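Local coordinates for protein transcriptional regulator, LacI family (Lactobacillus brevis, PDB 3JY6) that probably regulates transcription by binding cis-regulatory DNA, as other LacI-family members do, through a DNA-binding part absent from this construct, at residues A[141-146]-A[153-158]; A[247-250]-A[255-258]. One frame throughout, in Å; residues are numbered along the deposited sequence.

Contact 1 of 2, residues A[141-146]-A[153-158]; sequences ERYRGI and VDVLEV
Tyr143 and Ile146 pack against Val153 and Val155 in an apolar contact between a helix and the edge strand that follows it. The Tyr143 ring meets both valines obliquely. Its CE1 lies 4.2 Å from CB of Val155, and the same CE1 is 4.3 Å from CG1 of Val153. The phenol reaches the strand because CG stands opposite the backbone N (chi1 176°). Ile146, one turn further on, adds its CG2 branch, 4.2 Å from CG1 of Val153. That methyl of Val153 therefore meets both helix residues.

The two segments belong to a beta-alpha-beta unit, strand 125-131, helix 137-147 and strand 152-158, in the four-stranded parallel sheet of a periplasmic-binding-protein fold. Strand 152-158 is outermost in that sheet within the chain. The helix and strand segments run nearly antiparallel, at 159°, with their axes 10.7 Å apart. Ile146 also touches Val126 of the neighbouring strand, while Leu156 and Val158 pack against helix 165-177. Arg142 takes another direction and hydrogen-bonds Asn107 and the carbonyl of Leu188.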
# COMPACT_ATOMS: atom_id res chain seq x y z
N GLU A 141 -4.16 -23.07 -6.79
CA GLU A 141 -3.00 -23.54 -7.53
C GLU A 141 -1.73 -23.54 -6.68
O GLU A 141 -0.92 -24.45 -6.78
CB GLU A 141 -2.78 -22.67 -8.77
CG GLU A 141 -3.68 -22.99 -9.96
CD GLU A 141 -3.38 -24.36 -10.57
OE1 GLU A 141 -4.12 -25.32 -10.27
OE2 GLU A 141 -2.40 -24.47 -11.33
N ARG A 142 -1.57 -22.52 -5.85
CA ARG A 142 -0.39 -22.44 -4.99
C ARG A 142 -0.45 -23.54 -3.93
O ARG A 142 0.56 -24.08 -3.51
CB ARG A 142 -0.32 -21.05 -4.34
CG ARG A 142 -0.18 -19.91 -5.36
CD ARG A 142 -0.27 -18.53 -4.70
NE ARG A 142 -0.24 -17.47 -5.70
CZ ARG A 142 -0.31 -16.16 -5.44
NH1 ARG A 142 -0.43 -15.70 -4.20
NH2 ARG A 142 -0.25 -15.30 -6.45
N TYR A 143 -1.67 -23.86 -3.51
CA TYR A 143 -1.86 -24.90 -2.52
C TYR A 143 -1.60 -26.24 -3.20
O TYR A 143 -1.01 -27.15 -2.61
CB TYR A 143 -3.29 -24.86 -1.98
CG TYR A 143 -3.61 -25.98 -1.01
CD1 TYR A 143 -2.86 -26.18 0.15
CD2 TYR A 143 -4.69 -26.83 -1.24
CE1 TYR A 143 -3.17 -27.20 1.05
CE2 TYR A 143 -5.01 -27.86 -0.35
CZ TYR A 143 -4.24 -28.04 0.79
OH TYR A 143 -4.55 -29.07 1.65
N ARG A 144 -2.02 -26.33 -4.46
CA ARG A 144 -1.85 -27.53 -5.27
C ARG A 144 -0.36 -27.78 -5.50
O ARG A 144 0.09 -28.92 -5.59
CB ARG A 144 -2.58 -27.35 -6.61
CG ARG A 144 -2.51 -28.55 -7.54
CD ARG A 144 -3.00 -28.18 -8.93
NE ARG A 144 -2.20 -28.85 -9.94
CZ ARG A 144 -1.73 -28.25 -11.03
NH1 ARG A 144 -1.99 -26.97 -11.26
NH2 ARG A 144 -0.98 -28.93 -11.89
N GLY A 145 0.40 -26.70 -5.58
CA GLY A 145 1.83 -26.82 -5.79
C GLY A 145 2.54 -27.32 -4.54
O GLY A 145 3.50 -28.08 -4.63
N ILE A 146 2.07 -26.89 -3.37
CA ILE A 146 2.68 -27.30 -2.11
C ILE A 146 2.49 -28.81 -1.88
O ILE A 146 3.47 -29.54 -1.68
CB ILE A 146 2.10 -26.50 -0.92
CG1 ILE A 146 2.55 -25.03 -1.03
CG2 ILE A 146 2.57 -27.10 0.40
CD1 ILE A 146 1.92 -24.10 -0.01
N VAL A 153 1.29 -31.80 5.42
CA VAL A 153 0.79 -30.47 5.08
C VAL A 153 -0.53 -30.22 5.77
O VAL A 153 -1.48 -30.98 5.63
CB VAL A 153 0.57 -30.32 3.55
CG1 VAL A 153 0.05 -28.93 3.24
CG2 VAL A 153 1.87 -30.58 2.82
N ASP A 154 -0.58 -29.14 6.55
CA ASP A 154 -1.80 -28.76 7.26
C ASP A 154 -2.23 -27.42 6.69
O ASP A 154 -1.38 -26.64 6.25
CB ASP A 154 -1.52 -28.65 8.75
CG ASP A 154 -1.20 -29.98 9.39
OD1 ASP A 154 -2.03 -30.92 9.25
OD2 ASP A 154 -0.12 -30.10 10.02
N VAL A 155 -3.52 -27.14 6.68
CA VAL A 155 -3.99 -25.88 6.12
C VAL A 155 -4.85 -25.06 7.06
O VAL A 155 -5.71 -25.61 7.76
CB VAL A 155 -4.77 -26.13 4.80
CG1 VAL A 155 -5.97 -27.00 5.07
CG2 VAL A 155 -5.22 -24.81 4.19
N LEU A 156 -4.61 -23.76 7.09
CA LEU A 156 -5.38 -22.85 7.94
C LEU A 156 -6.01 -21.75 7.11
O LEU A 156 -5.37 -20.74 6.78
CB LEU A 156 -4.50 -22.24 9.03
CG LEU A 156 -5.11 -21.08 9.83
CD1 LEU A 156 -6.54 -21.42 10.27
CD2 LEU A 156 -4.25 -20.78 11.04
N GLU A 157 -7.28 -21.96 6.78
CA GLU A 157 -8.05 -21.01 6.01
C GLU A 157 -8.55 -19.88 6.89
O GLU A 157 -9.02 -20.11 8.01
CB GLU A 157 -9.21 -21.74 5.34
CG GLU A 157 -8.74 -22.72 4.29
CD GLU A 157 -9.87 -23.49 3.66
OE1 GLU A 157 -10.24 -24.57 4.19
OE2 GLU A 157 -10.40 -23.02 2.63
N VAL A 158 -8.42 -18.66 6.38
CA VAL A 158 -8.85 -17.46 7.08
C VAL A 158 -9.94 -16.84 6.21
O VAL A 158 -9.83 -16.84 4.99
CB VAL A 158 -7.69 -16.45 7.22
CG1 VAL A 158 -8.16 -15.22 7.96
CG2 VAL A 158 -6.51 -17.09 7.95

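Contact 2 of 2, residues A[247-250]-A[255-258]; sequences MLRQ and KVAP
Val256 sets its two methyls against Arg249 and Gln250, near the C-terminal end of a helix. CG2 is 3.8 Å from CG of Gln250, and the same CG2 lies 4.0 Å from CB of Arg249. The other methyl, CG1, sits over one face of the Arg249 guanidinium. It is 3.8 Å from NH2 of Arg249, displaced toward the rim of the group. Both helix side chains cross the valine at about a right angle. The valine thus meets the aliphatic base of the arginine as well as its flat end.

The arginine chain bends at chi3 (59°), which brings the guanidinium round to Val256. This is a surface contact in which the chain turns back after helix 236-251. Residues 255-258 have no regular structure and lead into strand 260-262, an outermost strand of the six-stranded parallel sheet.

Further out, polar partners hold both helix side chains. Arg249 NH2 makes a salt bridge with OE2 of Glu254, the residue just before the loop segment. This ion pair probably steadies the guanidinium beside the valine methyl. Gln250 stays extended beyond CG, and its NE2 hydrogen-bonds the carbonyl of Val88, while its side chain also touches Pro87 and Pro101.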
# COMPACT_ATOMS: atom_id res chain seq x y z
N MET A 247 -1.73 -4.17 -23.72
CA MET A 247 -2.78 -3.19 -23.97
C MET A 247 -2.41 -2.26 -25.12
O MET A 247 -3.21 -2.03 -26.02
CB MET A 247 -3.05 -2.37 -22.70
CG MET A 247 -4.06 -1.20 -22.83
SD MET A 247 -5.70 -1.71 -23.37
CE MET A 247 -6.37 -0.41 -23.82
N LEU A 248 -1.18 -1.74 -25.10
CA LEU A 248 -0.74 -0.86 -26.16
C LEU A 248 -0.79 -1.57 -27.52
O LEU A 248 -1.00 -0.93 -28.54
CB LEU A 248 0.67 -0.37 -25.88
CG LEU A 248 0.82 0.53 -24.65
CD1 LEU A 248 2.27 0.96 -24.51
CD2 LEU A 248 -0.07 1.76 -24.80
N ARG A 249 -0.59 -2.88 -27.52
CA ARG A 249 -0.64 -3.65 -28.76
C ARG A 249 -2.08 -3.72 -29.24
O ARG A 249 -2.34 -3.67 -30.44
CB ARG A 249 -0.07 -5.06 -28.55
CG ARG A 249 1.45 -5.11 -28.54
CD ARG A 249 1.94 -6.48 -28.09
NE ARG A 249 1.45 -7.56 -28.95
CZ ARG A 249 1.46 -8.84 -28.59
NH1 ARG A 249 1.92 -9.18 -27.39
NH2 ARG A 249 1.01 -9.78 -29.41
N GLN A 250 -3.03 -3.82 -28.31
CA GLN A 250 -4.44 -3.88 -28.69
C GLN A 250 -4.88 -2.49 -29.17
O GLN A 250 -5.62 -2.37 -30.14
CB GLN A 250 -5.32 -4.31 -27.51
CG GLN A 250 -5.00 -5.70 -26.90
CD GLN A 250 -5.77 -5.96 -25.59
OE1 GLN A 250 -5.71 -5.16 -24.66
NE2 GLN A 250 -6.49 -7.07 -25.53
N LYS A 255 -4.67 -7.69 -33.39
CA LYS A 255 -5.62 -8.67 -32.88
C LYS A 255 -4.79 -9.62 -32.03
O LYS A 255 -4.30 -10.64 -32.52
CB LYS A 255 -6.32 -9.42 -34.03
CG LYS A 255 -6.98 -8.51 -35.07
CD LYS A 255 -7.89 -7.43 -34.45
CE LYS A 255 -9.09 -8.02 -33.71
NZ LYS A 255 -9.90 -6.97 -33.03
N VAL A 256 -4.60 -9.25 -30.77
CA VAL A 256 -3.80 -10.05 -29.84
C VAL A 256 -4.54 -11.30 -29.37
O VAL A 256 -5.57 -11.21 -28.71
CB VAL A 256 -3.41 -9.22 -28.60
CG1 VAL A 256 -2.43 -10.01 -27.73
CG2 VAL A 256 -2.80 -7.89 -29.03
N ALA A 257 -4.00 -12.46 -29.71
CA ALA A 257 -4.60 -13.74 -29.33
C ALA A 257 -4.82 -13.80 -27.81
O ALA A 257 -3.99 -13.34 -27.03
CB ALA A 257 -3.70 -14.89 -29.78
N PRO A 258 -5.95 -14.38 -27.37
CA PRO A 258 -6.23 -14.47 -25.94
C PRO A 258 -5.46 -15.57 -25.21
O PRO A 258 -6.06 -16.53 -24.72
CB PRO A 258 -7.73 -14.70 -25.90
CG PRO A 258 -7.92 -15.62 -27.11
CD PRO A 258 -7.05 -14.96 -28.17

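How the contacts relate
Contacts 1 and 2 share no helix, strand or loop. Their centres are 34 Å apart, on opposite sides of the chain's centre, and their nearest atoms remain about 16 Å apart. Contact 1 is partly buried and belongs to the four-stranded sheet. Contact 2 lies at the surface, where the chain heads for an edge of the six-stranded sheet. Each packs a helix against the chain that follows it, and they bury similar areas, 172 and 164 Å². Contact 1 joins an aromatic ring to aliphatic groups. Contact 2 sets one valine against longer polar side chains whose ends bind other residues.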